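PDB 1W7C: lysyl oxidase from Pichia pastoris, which probably catalyses the oxidative deamination of primary amines, including lysine side chains, with a copper ion and a topaquinone cofactor. Local coordinates for residues A[11-16]-A[299-304]; A[174-179]-A[354-359]; A[399-404]-A[425-430]; A[593-598]-A[613-618]. All blocks are in the same frame, centred on the assembly; numbering follows the deposited sequence. Where two conformers were deposited one is given.

In the fold
The four contacts form two groups. Contacts 1 and 3 have centres about 15 Å apart and touch through Glu300 with Tyr399 and Trp304 with Glu403; both also reach the second subunit, so they belong to the dimer side of the molecule. Contacts 2 and 4, centres about 13 Å apart, meet where Ser357 and Ile359 pack on Gln595, Ser615, Thr616 and Ala617, close to Asp358, the predicted proton acceptor. The centres of contacts 1 and 2 are about 40 Å apart, on opposite sides of the chain's centre. Along the chain contacts 1 and 2 interlock, joining residues 11-16 and 174-179 to the family's enzyme region, which also holds contacts 3 and 4, next in order.

Contact 1: residues A[11-16]-A[299-304]; sequences VEIEAP and EEYFSW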
loop_
_atom_site.group_PDB
_atom_site.type_symbol
_atom_site.label_atom_id
_atom_site.label_comp_id
_atom_site.label_asym_id
_atom_site.label_seq_id
_atom_site.Cartn_x
_atom_site.Cartn_y
_atom_site.Cartn_z
ATOM N N VAL A 11 -30.390 -3.139 9.627
ATOM C CA VAL A 11 -30.706 -2.469 10.878
ATOM C C VAL A 11 -30.565 -0.980 10.708
ATOM O O VAL A 11 -29.567 -0.500 10.203
ATOM C CB VAL A 11 -29.775 -2.954 12.005
ATOM C CG1 VAL A 11 -29.972 -2.163 13.319
ATOM C CG2 VAL A 11 -29.940 -4.427 12.202
ATOM N N GLU A 12 -31.560 -0.253 11.205
ATOM C CA GLU A 12 -31.494 1.203 11.304
ATOM C C GLU A 12 -31.428 1.607 12.770
ATOM O O GLU A 12 -32.001 0.916 13.649
ATOM C CB GLU A 12 -32.721 1.819 10.621
ATOM C CG GLU A 12 -32.639 1.721 9.105
ATOM C CD GLU A 12 -33.923 2.158 8.421
ATOM O OE1 GLU A 12 -34.236 3.363 8.412
ATOM O OE2 GLU A 12 -34.640 1.283 7.907
ATOM N N ILE A 13 -30.747 2.722 13.027
ATOM C CA ILE A 13 -30.572 3.260 14.358
ATOM C C ILE A 13 -30.898 4.728 14.393
ATOM O O ILE A 13 -31.033 5.374 13.345
ATOM C CB ILE A 13 -29.147 3.011 14.845
ATOM C CG1 ILE A 13 -28.124 3.588 13.829
ATOM C CG2 ILE A 13 -28.963 1.517 15.100
ATOM C CD1 ILE A 13 -26.750 3.860 14.342
ATOM N N GLU A 14 -31.000 5.271 15.605
ATOM C CA GLU A 14 -31.142 6.715 15.789
ATOM C C GLU A 14 -29.801 7.339 16.178
ATOM O O GLU A 14 -29.134 6.862 17.110
ATOM C CB GLU A 14 -32.250 7.000 16.838
ATOM C CG GLU A 14 -33.675 6.782 16.354
ATOM C CD GLU A 14 -34.697 7.423 17.265
ATOM O OE1 GLU A 14 -34.949 6.861 18.354
ATOM O OE2 GLU A 14 -35.249 8.486 16.900
ATOM N N ALA A 15 -29.358 8.354 15.413
ATOM C CA ALA A 15 -28.113 9.061 15.648
ATOM C C ALA A 15 -28.166 9.690 17.038
ATOM O O ALA A 15 -29.279 10.058 17.514
ATOM C CB ALA A 15 -27.925 10.113 14.630
ATOM N N PRO A 16 -27.031 9.741 17.730
ATOM C CA PRO A 16 -26.957 10.408 19.039
ATOM C C PRO A 16 -27.408 11.871 19.015
ATOM O O PRO A 16 -27.970 12.359 19.996
ATOM C CB PRO A 16 -25.473 10.300 19.398
ATOM C CG PRO A 16 -24.998 9.122 18.647
ATOM C CD PRO A 16 -25.758 9.106 17.358
ATOM N N GLU A 299 -30.325 11.236 9.286
ATOM C CA GLU A 299 -29.179 11.961 9.801
ATOM C C GLU A 299 -27.849 11.586 9.139
ATOM O O GLU A 299 -26.838 12.209 9.419
ATOM C CB GLU A 299 -29.062 11.801 11.319
ATOM C CG GLU A 299 -30.279 12.253 12.115
ATOM C CD GLU A 299 -30.636 13.718 11.917
ATOM O OE1 GLU A 299 -29.800 14.551 11.535
ATOM O OE2 GLU A 299 -31.796 14.065 12.156
ATOM N N GLU A 300 -27.869 10.604 8.258
ATOM C CA GLU A 300 -26.655 10.096 7.637
ATOM C C GLU A 300 -25.553 9.866 8.717
ATOM O O GLU A 300 -24.415 10.292 8.606
ATOM C CB GLU A 300 -26.157 11.005 6.479
ATOM C CG GLU A 300 -27.052 10.699 5.263
ATOM C CD GLU A 300 -26.731 11.608 4.109
ATOM O OE1 GLU A 300 -25.997 11.189 3.174
ATOM O OE2 GLU A 300 -27.160 12.790 4.182
ATOM N N TYR A 301 -25.993 9.129 9.738
ATOM C CA TYR A 301 -25.128 8.656 10.815
ATOM C C TYR A 301 -24.981 7.152 10.648
ATOM O O TYR A 301 -25.968 6.456 10.366
ATOM C CB TYR A 301 -25.736 8.988 12.182
ATOM C CG TYR A 301 -24.953 8.402 13.326
ATOM C CD1 TYR A 301 -23.830 9.052 13.837
ATOM C CD2 TYR A 301 -25.321 7.204 13.905
ATOM C CE1 TYR A 301 -23.102 8.520 14.872
ATOM C CE2 TYR A 301 -24.581 6.647 14.942
ATOM C CZ TYR A 301 -23.484 7.320 15.445
ATOM O OH TYR A 301 -22.726 6.781 16.471
ATOM N N PHE A 302 -23.744 6.666 10.756
ATOM C CA PHE A 302 -23.395 5.270 10.494
ATOM C C PHE A 302 -22.699 4.669 11.708
ATOM O O PHE A 302 -21.948 5.360 12.377
ATOM C CB PHE A 302 -22.431 5.225 9.289
ATOM C CG PHE A 302 -23.092 5.634 8.028
ATOM C CD1 PHE A 302 -23.154 6.965 7.661
ATOM C CD2 PHE A 302 -23.739 4.703 7.225
ATOM C CE1 PHE A 302 -23.875 7.338 6.536
ATOM C CE2 PHE A 302 -24.438 5.088 6.118
ATOM C CZ PHE A 302 -24.506 6.376 5.767
ATOM N N SER A 303 -23.027 3.412 12.014
ATOM C CA SER A 303 -22.374 2.640 13.069
ATOM C C SER A 303 -21.926 1.280 12.525
ATOM O O SER A 303 -22.633 0.606 11.779
ATOM C CB SER A 303 -23.316 2.435 14.304
ATOM O OG SER A 303 -24.325 1.509 14.050
ATOM N N TRP A 304 -20.736 0.890 12.958
ATOM C CA TRP A 304 -20.174 -0.398 12.624
ATOM C C TRP A 304 -19.122 -0.774 13.654
ATOM O O TRP A 304 -18.112 -0.090 13.771
ATOM C CB TRP A 304 -19.574 -0.405 11.227
ATOM C CG TRP A 304 -18.825 -1.675 10.886
ATOM C CD1 TRP A 304 -19.351 -2.846 10.414
ATOM C CD2 TRP A 304 -17.405 -1.866 10.927
ATOM N NE1 TRP A 304 -18.368 -3.772 10.206
ATOM C CE2 TRP A 304 -17.156 -3.202 10.497
ATOM C CE3 TRP A 304 -16.322 -1.081 11.299
ATOM C CZ2 TRP A 304 -15.868 -3.742 10.448
ATOM C CZ3 TRP A 304 -15.067 -1.636 11.251
ATOM C CH2 TRP A 304 -14.843 -2.923 10.814
#
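Glu299 turns its aliphatic base to Ala15, CB to CB at 3.9 Å, while the chain bends at CG and the carboxylate leads off; the side chain lies about 4 Å from a bound magnesium ion. At Glu300 the backbone takes a left-handed conformation (phi 46°), and its side chain starts away from residues 11-16, with OE1 hydrogen-bonded to Tyr399 OH. Glu300 and Tyr301 both face Asp296, which defines a G1 beta bulge at the start of strand 301-304. This strand runs antiparallel to 294-296, to whose other side the short, weakly bonded strand about 11-12 adds in parallel, and past it residues 13-16 swing across the Tyr301 side chain.

Tyr301 has the largest share of the buried surface. In one of its two conformers, Pro16 lays CD over one ring face in a CH-pi interaction, 3.6 Å from the centroid and 15° off the normal, displaced toward the rim near CZ. Ile13 CD1 comes to the ring edge in the ring plane, 3.6 Å from CE2, and Ala15 CB rests 3.5 Å from Tyr301 CB, at the root of the side chain. Tyr310 of strand 307-314 meets the same ring. Two residues on, Ser303 OG is 3.4 Å from Ile13 CD1. That methyl stands anti to CA (chi2 159°), touching both residues. His276 of the second subunit packs on Ile13 and Ser303.

Contact 2: residues A[174-179]-A[354-359]; sequences SAAPQL and TFYSDI. With IMD (imidazole), chain P.
Ala176 O accepts the backbone N-H of Phe355 at 2.9 Å, nearly straight (164°) and on a lone pair in the carbonyl plane. The same oxygen takes a CA-H...O contact from Thr354, with CA at 3.3 Å. One water adds a second polar link: it accepts from Ala176 N and donates to Thr354 OG1 and Tyr356 OH, hydroxyls that are also held by Phe350 O and Gln463 OE1 respectively.

The apolar contacts flank this bond. Ala176 CB lies 3.8 Å from Tyr356 CE2, and Pro177, which follows a cis peptide bond, brings CD to 3.8 Å from Phe355 CB.

An imidazole, probably from the crystallisation liquor, occupies the far side of Tyr356. Its C4 sits 3.5 Å above the centre of the Tyr356 ring, whose opposite face is met by Thr354 CG2. Imidazole N3 donates to Asp358 OD1 at 2.9 Å, with an angle of 173° at the hydrogen, and the molecule is hydrogen-bonded to Asn437 OD1 as well.

Asp358 is the predicted proton acceptor. The imidazole demonstrates that its OD1 can accept an N-H beside the Tyr356 face, which is compatible with, but does not establish, how an amine substrate would sit.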
loop_
_atom_site.group_PDB
_atom_site.type_symbol
_atom_site.label_atom_id
_atom_site.label_comp_id
_atom_site.label_asym_id
_atom_site.label_seq_id
_atom_site.Cartn_x
_atom_site.Cartn_y
_atom_site.Cartn_z
ATOM N N SER A 174 -9.929 26.043 -24.144
ATOM C CA SER A 174 -9.008 26.921 -23.437
ATOM C C SER A 174 -8.356 26.204 -22.246
ATOM O O SER A 174 -8.990 25.416 -21.543
ATOM C CB SER A 174 -9.787 28.147 -22.938
ATOM O OG SER A 174 -10.301 28.907 -24.014
ATOM N N ALA A 175 -7.102 26.551 -21.983
ATOM C CA ALA A 175 -6.318 26.007 -20.864
ATOM C C ALA A 175 -6.765 26.635 -19.552
ATOM O O ALA A 175 -7.204 27.792 -19.512
ATOM C CB ALA A 175 -4.855 26.260 -21.078
ATOM N N ALA A 176 -6.693 25.842 -18.489
ATOM C CA ALA A 176 -7.040 26.303 -17.147
ATOM C C ALA A 176 -5.828 26.134 -16.245
ATOM O O ALA A 176 -5.213 25.053 -16.227
ATOM C CB ALA A 176 -8.201 25.503 -16.599
ATOM N N PRO A 177 -5.514 27.140 -15.430
ATOM C CA PRO A 177 -6.302 28.375 -15.274
ATOM C C PRO A 177 -6.015 29.423 -16.347
ATOM O O PRO A 177 -5.081 29.326 -17.147
ATOM C CB PRO A 177 -5.807 28.897 -13.923
ATOM C CG PRO A 177 -4.358 28.485 -13.904
ATOM C CD PRO A 177 -4.390 27.084 -14.478
ATOM N N GLN A 178 -6.878 30.433 -16.361
ATOM C CA GLN A 178 -6.584 31.683 -17.067
ATOM C C GLN A 178 -5.391 32.376 -16.417
ATOM O O GLN A 178 -5.014 32.030 -15.280
ATOM C CB GLN A 178 -7.846 32.577 -17.041
ATOM C CG GLN A 178 -9.058 31.935 -17.735
ATOM C CD GLN A 178 -10.323 32.708 -17.574
ATOM O OE1 GLN A 178 -11.327 32.329 -18.157
ATOM N NE2 GLN A 178 -10.292 33.787 -16.782
ATOM N N LEU A 179 -4.795 33.325 -17.139
ATOM C CA LEU A 179 -3.588 34.019 -16.712
ATOM C C LEU A 179 -3.838 35.536 -16.606
ATOM O O LEU A 179 -3.652 36.297 -17.570
ATOM C CB LEU A 179 -2.449 33.711 -17.682
ATOM C CG LEU A 179 -2.009 32.235 -17.657
ATOM C CD1 LEU A 179 -1.172 31.929 -18.904
ATOM C CD2 LEU A 179 -1.220 31.889 -16.409
ATOM N N THR A 354 -1.549 24.023 -17.899
ATOM C CA THR A 354 -2.624 23.313 -17.232
ATOM C C THR A 354 -2.252 23.047 -15.787
ATOM O O THR A 354 -1.298 22.318 -15.500
ATOM C CB THR A 354 -2.888 21.987 -17.969
ATOM O OG1 THR A 354 -3.364 22.250 -19.300
ATOM C CG2 THR A 354 -3.996 21.210 -17.277
ATOM N N PHE A 355 -3.039 23.620 -14.873
ATOM C CA PHE A 355 -2.888 23.407 -13.431
ATOM C C PHE A 355 -4.288 23.427 -12.863
ATOM O O PHE A 355 -4.751 24.429 -12.315
ATOM C CB PHE A 355 -2.021 24.544 -12.865
ATOM C CG PHE A 355 -1.449 24.306 -11.471
ATOM C CD1 PHE A 355 -0.282 24.957 -11.079
ATOM C CD2 PHE A 355 -2.107 23.512 -10.530
ATOM C CE1 PHE A 355 0.250 24.798 -9.810
ATOM C CE2 PHE A 355 -1.562 23.358 -9.264
ATOM C CZ PHE A 355 -0.424 23.996 -8.908
ATOM N N TYR A 356 -4.999 22.325 -13.053
ATOM C CA TYR A 356 -6.383 22.236 -12.617
ATOM C C TYR A 356 -6.526 22.284 -11.107
ATOM O O TYR A 356 -5.771 21.615 -10.380
ATOM C CB TYR A 356 -7.080 20.944 -13.109
ATOM C CG TYR A 356 -7.185 20.807 -14.605
ATOM C CD1 TYR A 356 -6.660 19.701 -15.259
ATOM C CD2 TYR A 356 -7.769 21.801 -15.366
ATOM C CE1 TYR A 356 -6.710 19.586 -16.625
ATOM C CE2 TYR A 356 -7.862 21.678 -16.746
ATOM C CZ TYR A 356 -7.308 20.592 -17.376
ATOM O OH TYR A 356 -7.341 20.548 -18.755
ATOM N N SER A 357 -7.568 22.995 -10.672
ATOM C CA SER A 357 -8.167 22.856 -9.354
ATOM C C SER A 357 -9.479 22.125 -9.514
ATOM O O SER A 357 -10.449 22.660 -10.039
ATOM C CB SER A 357 -8.462 24.235 -8.791
ATOM O OG SER A 357 -9.421 24.170 -7.721
ATOM N N ASP A 358 -9.552 20.875 -9.078
ATOM C CA ASP A 358 -10.741 20.094 -9.329
ATOM C C ASP A 358 -11.933 20.539 -8.492
ATOM O O ASP A 358 -13.074 20.371 -8.926
ATOM C CB ASP A 358 -10.446 18.608 -9.193
ATOM C CG ASP A 358 -9.826 18.030 -10.428
ATOM O OD1 ASP A 358 -9.895 18.657 -11.509
ATOM O OD2 ASP A 358 -9.219 16.968 -10.400
ATOM N N ILE A 359 -11.689 21.212 -7.362
ATOM C CA ILE A 359 -12.847 21.737 -6.626
ATOM C C ILE A 359 -13.467 22.966 -7.312
ATOM O O ILE A 359 -14.618 23.255 -7.073
ATOM C CB ILE A 359 -12.542 22.037 -5.120
ATOM C CG1 ILE A 359 -11.662 23.275 -4.910
ATOM C CG2 ILE A 359 -12.037 20.781 -4.431
ATOM C CD1 ILE A 359 -11.546 23.653 -3.446
HETATM N N1 IMD P . -10.087 17.326 -16.336
HETATM C C2 IMD P . -9.913 17.141 -14.999
HETATM N N3 IMD P . -10.139 18.351 -14.410
HETATM C C4 IMD P . -10.457 19.257 -15.354
HETATM C C5 IMD P . -10.413 18.615 -16.574
HETATM O O HOH W 1 -6.038 23.197 -19.355
#

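Contact 3: residues A[399-404]-A[425-430]; sequences YCVFEN and PTLNVR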
loop_
_atom_site.group_PDB
_atom_site.type_symbol
_atom_site.label_atom_id
_atom_site.label_comp_id
_atom_site.label_asym_id
_atom_site.label_seq_id
_atom_site.Cartn_x
_atom_site.Cartn_y
_atom_site.Cartn_z
ATOM N N TYR A 399 -22.913 7.842 -2.872
ATOM C CA TYR A 399 -21.863 7.131 -2.179
ATOM C C TYR A 399 -22.384 5.802 -1.723
ATOM O O TYR A 399 -23.587 5.594 -1.648
ATOM C CB TYR A 399 -21.232 7.957 -1.053
ATOM C CG TYR A 399 -22.111 8.265 0.150
ATOM C CD1 TYR A 399 -22.109 7.444 1.254
ATOM C CD2 TYR A 399 -22.881 9.400 0.195
ATOM C CE1 TYR A 399 -22.843 7.755 2.389
ATOM C CE2 TYR A 399 -23.625 9.733 1.331
ATOM C CZ TYR A 399 -23.604 8.899 2.428
ATOM O OH TYR A 399 -24.328 9.201 3.560
ATOM N N CYS A 400 -21.476 4.867 -1.480
ATOM C CA CYS A 400 -21.862 3.536 -1.032
ATOM C C CYS A 400 -21.117 3.168 0.229
ATOM O O CYS A 400 -20.013 3.687 0.502
ATOM C CB CYS A 400 -21.620 2.456 -2.110
ATOM S SG CYS A 400 -19.851 2.092 -2.361
ATOM N N VAL A 401 -21.734 2.260 0.978
ATOM C CA VAL A 401 -21.203 1.726 2.201
ATOM C C VAL A 401 -21.249 0.214 2.141
ATOM O O VAL A 401 -22.283 -0.356 1.812
ATOM C CB VAL A 401 -22.039 2.236 3.391
ATOM C CG1 VAL A 401 -21.493 1.679 4.721
ATOM C CG2 VAL A 401 -22.097 3.795 3.389
ATOM N N PHE A 402 -20.139 -0.454 2.417
ATOM C CA PHE A 402 -20.084 -1.898 2.379
ATOM C C PHE A 402 -19.070 -2.459 3.350
ATOM O O PHE A 402 -18.078 -1.805 3.694
ATOM C CB PHE A 402 -19.820 -2.456 0.961
ATOM C CG PHE A 402 -18.477 -2.074 0.371
ATOM C CD1 PHE A 402 -18.327 -0.879 -0.303
ATOM C CD2 PHE A 402 -17.393 -2.941 0.461
ATOM C CE1 PHE A 402 -17.112 -0.525 -0.879
ATOM C CE2 PHE A 402 -16.168 -2.595 -0.119
ATOM C CZ PHE A 402 -16.034 -1.393 -0.784
ATOM N N GLU A 403 -19.335 -3.683 3.796
ATOM C CA GLU A 403 -18.390 -4.421 4.609
ATOM C C GLU A 403 -17.588 -5.372 3.720
ATOM O O GLU A 403 -18.123 -6.200 3.011
ATOM C CB GLU A 403 -19.096 -5.199 5.707
ATOM C CG GLU A 403 -18.091 -5.753 6.727
ATOM C CD GLU A 403 -18.744 -6.479 7.895
ATOM O OE1 GLU A 403 -19.753 -7.198 7.691
ATOM O OE2 GLU A 403 -18.200 -6.348 9.019
ATOM N N ASN A 404 -16.276 -5.191 3.696
ATOM C CA ASN A 404 -15.408 -6.113 2.976
ATOM C C ASN A 404 -14.905 -7.204 3.901
ATOM O O ASN A 404 -14.869 -7.008 5.113
ATOM C CB ASN A 404 -14.204 -5.385 2.341
ATOM C CG ASN A 404 -13.515 -6.212 1.277
ATOM O OD1 ASN A 404 -14.172 -7.017 0.570
ATOM N ND2 ASN A 404 -12.189 -6.028 1.120
ATOM N N PRO A 425 -12.770 -8.155 8.682
ATOM C CA PRO A 425 -13.848 -7.383 8.052
ATOM C C PRO A 425 -13.606 -5.903 8.255
ATOM O O PRO A 425 -13.128 -5.484 9.298
ATOM C CB PRO A 425 -15.078 -7.811 8.829
ATOM C CG PRO A 425 -14.524 -8.062 10.213
ATOM C CD PRO A 425 -13.209 -8.752 9.960
ATOM N N THR A 426 -13.916 -5.117 7.239
ATOM C CA THR A 426 -13.725 -3.658 7.282
ATOM C C THR A 426 -14.986 -2.960 6.789
ATOM O O THR A 426 -15.692 -3.470 5.908
ATOM C CB THR A 426 -12.546 -3.187 6.428
ATOM O OG1 THR A 426 -12.739 -3.634 5.082
ATOM C CG2 THR A 426 -11.252 -3.737 6.963
ATOM N N LEU A 427 -15.277 -1.813 7.368
ATOM C CA LEU A 427 -16.303 -0.931 6.800
ATOM C C LEU A 427 -15.648 -0.045 5.745
ATOM O O LEU A 427 -14.563 0.454 5.946
ATOM C CB LEU A 427 -16.937 -0.031 7.860
ATOM C CG LEU A 427 -18.145 0.756 7.399
ATOM C CD1 LEU A 427 -19.324 -0.197 7.190
ATOM C CD2 LEU A 427 -18.519 1.830 8.374
ATOM N N ASN A 428 -16.361 0.172 4.649
ATOM C CA ASN A 428 -15.840 0.896 3.507
ATOM C C ASN A 428 -16.885 1.880 3.037
ATOM O O ASN A 428 -18.042 1.494 2.837
ATOM C CB ASN A 428 -15.523 -0.094 2.383
ATOM C CG ASN A 428 -14.389 -1.019 2.726
ATOM O OD1 ASN A 428 -13.222 -0.656 2.491
ATOM N ND2 ASN A 428 -14.679 -2.139 3.415
ATOM N N VAL A 429 -16.425 3.126 2.869
ATOM C CA VAL A 429 -17.245 4.210 2.318
ATOM C C VAL A 429 -16.525 4.694 1.055
ATOM O O VAL A 429 -15.340 5.083 1.102
ATOM C CB VAL A 429 -17.459 5.347 3.317
ATOM C CG1 VAL A 429 -18.391 6.391 2.744
ATOM C CG2 VAL A 429 -17.936 4.835 4.694
ATOM N N ARG A 430 -17.228 4.588 -0.086
ATOM C CA ARG A 430 -16.659 5.023 -1.360
ATOM C C ARG A 430 -17.539 6.038 -2.089
ATOM O O ARG A 430 -18.775 5.945 -2.040
ATOM C CB ARG A 430 -16.485 3.820 -2.293
ATOM C CG ARG A 430 -16.249 4.143 -3.745
ATOM C CD ARG A 430 -15.960 2.913 -4.604
ATOM N NE ARG A 430 -14.634 2.380 -4.308
ATOM C CZ ARG A 430 -14.346 1.137 -4.017
ATOM N NH1 ARG A 430 -15.291 0.205 -4.006
ATOM N NH2 ARG A 430 -13.107 0.800 -3.739
#
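Val401 packs its CG1 against Leu427 CD1 at 3.8 Å and turns CG2 more distantly toward Val429 CG2. Tyr399 lies alongside Val429, pointing the same way, with CD1 4.1 Å from CG1.

On the reverse face the Phe402 ring folds over Asn428. Phe402 CG sits between its own backbone N and carbonyl carbon, and the ring centre comes over Asn428 CB, 3.5 Å away and 14° off the normal, a CH-pi contact; ring and amide planes differ by only 12°. Arg430 NH1 approaches Phe402 CZ obliquely at 3.7 Å.

The two segments are antiparallel neighbours (160° between directions) in the beta-sandwich of the copper amine oxidase enzyme domain. Reciprocal backbone bonds join the hydrogen-bonded pairs Cys400-Arg430, Phe402-Asn428 and Asn404-Thr426, while Val401-Val429 and Glu403-Leu427 are non-hydrogen-bonded.

Farther along, polar groups take over. Asn428 ND2 donates to Thr426 OG1, which is also hydrogen-bonded to Glu406 OE1, at 3.0 Å and more weakly to Phe402 O at 3.4 Å, while OD1 accepts from Lys445. Glu403 stretches alongside Pro425, OE2 3.5 Å from CB, and that oxygen is held by a salt bridge to Arg292 and by Trp304 NE1. Arg430 NE binds Asn441 OD1, and its NH1 donates to Asp407 O of the second subunit.

Contact 4: residues A[593-598]-A[613-618]; sequences ETQNWA and RSSTAL
Trp597 brings indole CD1 to 3.7 Å from Ser614 O, and with Ser614 and Ser615 it supplies most of the buried surface. The contact joins two irregular loops on either side of strand 602-606 in the enzyme domain; no direct hydrogen bond crosses it, and the second loop goes on into an ST turn at Thr616.

The indole is fixed from its own loop. Trp597 NE1 donates to Gln595 OE1 at 2.8 Å, in the plane of that carbonyl. Ala598 CB lies over one face of the ring.

Ser614 points its side chain toward Trp597, and its OG is hydrogen-bonded to Asn493 OD1. Ser615 OG comes within 3.7 Å of Gln595 OE1 and is hydrogen-bonded to Glu339 OE2. Gln595 NE2 donates to that same carboxylate oxygen, as Ser357 OG also bonds it, so Glu339 OE2 is shared by both loops and by Ser357. Arg613 NE donates to Ser615 O at 2.8 Å.

Between the loops a water lies at the indole edge, in the ring plane, donating to Thr594 O and to Ser614 O, each at 2.7 Å.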
loop_
_atom_site.group_PDB
_atom_site.type_symbol
_atom_site.label_atom_id
_atom_site.label_comp_id
_atom_site.label_asym_id
_atom_site.label_seq_id
_atom_site.Cartn_x
_atom_site.Cartn_y
_atom_site.Cartn_z
ATOM N N GLU A 593 0.205 31.313 -5.969
ATOM C CA GLU A 593 -0.220 31.352 -4.575
ATOM C C GLU A 593 -1.489 30.553 -4.306
ATOM O O GLU A 593 -1.982 30.567 -3.188
ATOM C CB GLU A 593 -0.445 32.796 -4.115
ATOM C CG GLU A 593 0.746 33.715 -4.262
ATOM C CD GLU A 593 1.945 33.406 -3.371
ATOM O OE1 GLU A 593 3.043 33.944 -3.669
ATOM O OE2 GLU A 593 1.805 32.614 -2.410
ATOM N N THR A 594 -2.014 29.865 -5.324
ATOM C CA THR A 594 -3.330 29.276 -5.249
ATOM C C THR A 594 -3.402 27.898 -4.616
ATOM O O THR A 594 -4.509 27.435 -4.301
ATOM C CB THR A 594 -3.923 29.162 -6.634
ATOM O OG1 THR A 594 -3.000 28.462 -7.473
ATOM C CG2 THR A 594 -4.169 30.541 -7.283
ATOM N N GLN A 595 -2.278 27.219 -4.451
ATOM C CA GLN A 595 -2.219 25.810 -4.047
ATOM C C GLN A 595 -0.989 25.563 -3.175
ATOM O O GLN A 595 -0.288 24.557 -3.338
ATOM C CB GLN A 595 -2.203 24.893 -5.261
ATOM C CG GLN A 595 -3.338 25.106 -6.233
ATOM C CD GLN A 595 -4.687 24.742 -5.694
ATOM O OE1 GLN A 595 -4.823 24.261 -4.558
ATOM N NE2 GLN A 595 -5.719 24.875 -6.552
ATOM N N ASN A 596 -0.738 26.452 -2.212
ATOM C CA ASN A 596 0.516 26.431 -1.462
ATOM C C ASN A 596 0.676 25.304 -0.432
ATOM O O ASN A 596 1.722 25.118 0.124
ATOM C CB ASN A 596 0.736 27.781 -0.802
ATOM C CG ASN A 596 1.107 28.875 -1.774
ATOM O OD1 ASN A 596 1.723 28.608 -2.820
ATOM N ND2 ASN A 596 0.836 30.128 -1.379
ATOM N N TRP A 597 -0.390 24.536 -0.208
ATOM C CA TRP A 597 -0.379 23.337 0.614
ATOM C C TRP A 597 0.300 22.145 -0.052
ATOM O O TRP A 597 0.607 21.181 0.634
ATOM C CB TRP A 597 -1.848 22.926 0.931
ATOM C CG TRP A 597 -2.689 22.749 -0.287
ATOM C CD1 TRP A 597 -3.410 23.725 -0.895
ATOM C CD2 TRP A 597 -2.712 21.633 -1.145
ATOM N NE1 TRP A 597 -3.930 23.259 -2.067
ATOM C CE2 TRP A 597 -3.515 21.964 -2.240
ATOM C CE3 TRP A 597 -2.192 20.330 -1.072
ATOM C CZ2 TRP A 597 -3.793 21.062 -3.262
ATOM C CZ3 TRP A 597 -2.505 19.427 -2.086
ATOM C CH2 TRP A 597 -3.293 19.803 -3.155
ATOM N N ALA A 598 0.544 22.214 -1.368
ATOM C CA ALA A 598 0.902 21.016 -2.145
ATOM C C ALA A 598 2.410 20.762 -2.264
ATOM O O ALA A 598 2.827 19.880 -2.975
ATOM C CB ALA A 598 0.253 21.069 -3.503
ATOM N N ARG A 613 -10.642 25.791 5.445
ATOM C CA ARG A 613 -10.370 25.061 4.199
ATOM C C ARG A 613 -9.071 25.564 3.562
ATOM O O ARG A 613 -8.751 26.743 3.638
ATOM C CB ARG A 613 -11.542 25.222 3.223
ATOM C CG ARG A 613 -11.908 26.676 2.893
ATOM C CD ARG A 613 -13.261 26.772 2.168
ATOM N NE ARG A 613 -13.254 25.943 0.975
ATOM C CZ ARG A 613 -14.302 25.467 0.366
ATOM N NH1 ARG A 613 -15.503 25.834 0.784
ATOM N NH2 ARG A 613 -14.145 24.661 -0.662
ATOM N N SER A 614 -8.332 24.636 2.937
ATOM C CA SER A 614 -7.023 24.941 2.391
ATOM C C SER A 614 -7.052 25.483 0.956
ATOM O O SER A 614 -6.020 25.927 0.475
ATOM C CB SER A 614 -6.153 23.713 2.462
ATOM O OG SER A 614 -6.803 22.650 1.807
ATOM N N SER A 615 -8.186 25.332 0.270
ATOM C CA SER A 615 -8.435 25.901 -1.042
ATOM C C SER A 615 -9.890 26.261 -1.110
ATOM O O SER A 615 -10.642 25.968 -0.158
ATOM C CB SER A 615 -8.082 24.896 -2.146
ATOM O OG SER A 615 -8.128 25.517 -3.424
ATOM N N THR A 616 -10.299 26.902 -2.193
ATOM C CA THR A 616 -11.714 27.207 -2.454
ATOM C C THR A 616 -11.995 26.988 -3.915
ATOM O O THR A 616 -11.068 26.955 -4.722
ATOM C CB THR A 616 -12.055 28.694 -2.099
ATOM O OG1 THR A 616 -11.558 29.564 -3.110
ATOM C CG2 THR A 616 -11.506 29.121 -0.762
ATOM N N ALA A 617 -13.262 26.943 -4.276
ATOM C CA ALA A 617 -13.670 26.845 -5.672
ATOM C C ALA A 617 -13.329 28.126 -6.449
ATOM O O ALA A 617 -13.398 28.126 -7.659
ATOM C CB ALA A 617 -15.172 26.581 -5.782
ATOM N N LEU A 618 -13.020 29.187 -5.704
ATOM C CA LEU A 618 -12.740 30.502 -6.218
ATOM C C LEU A 618 -11.241 30.790 -6.301
ATOM O O LEU A 618 -10.848 31.882 -6.712
ATOM C CB LEU A 618 -13.459 31.551 -5.342
ATOM C CG LEU A 618 -14.986 31.400 -5.294
ATOM C CD1 LEU A 618 -15.583 32.475 -4.396
ATOM C CD2 LEU A 618 -15.576 31.444 -6.721
HETATM O O HOH W 2 -4.586 26.720 -1.661
#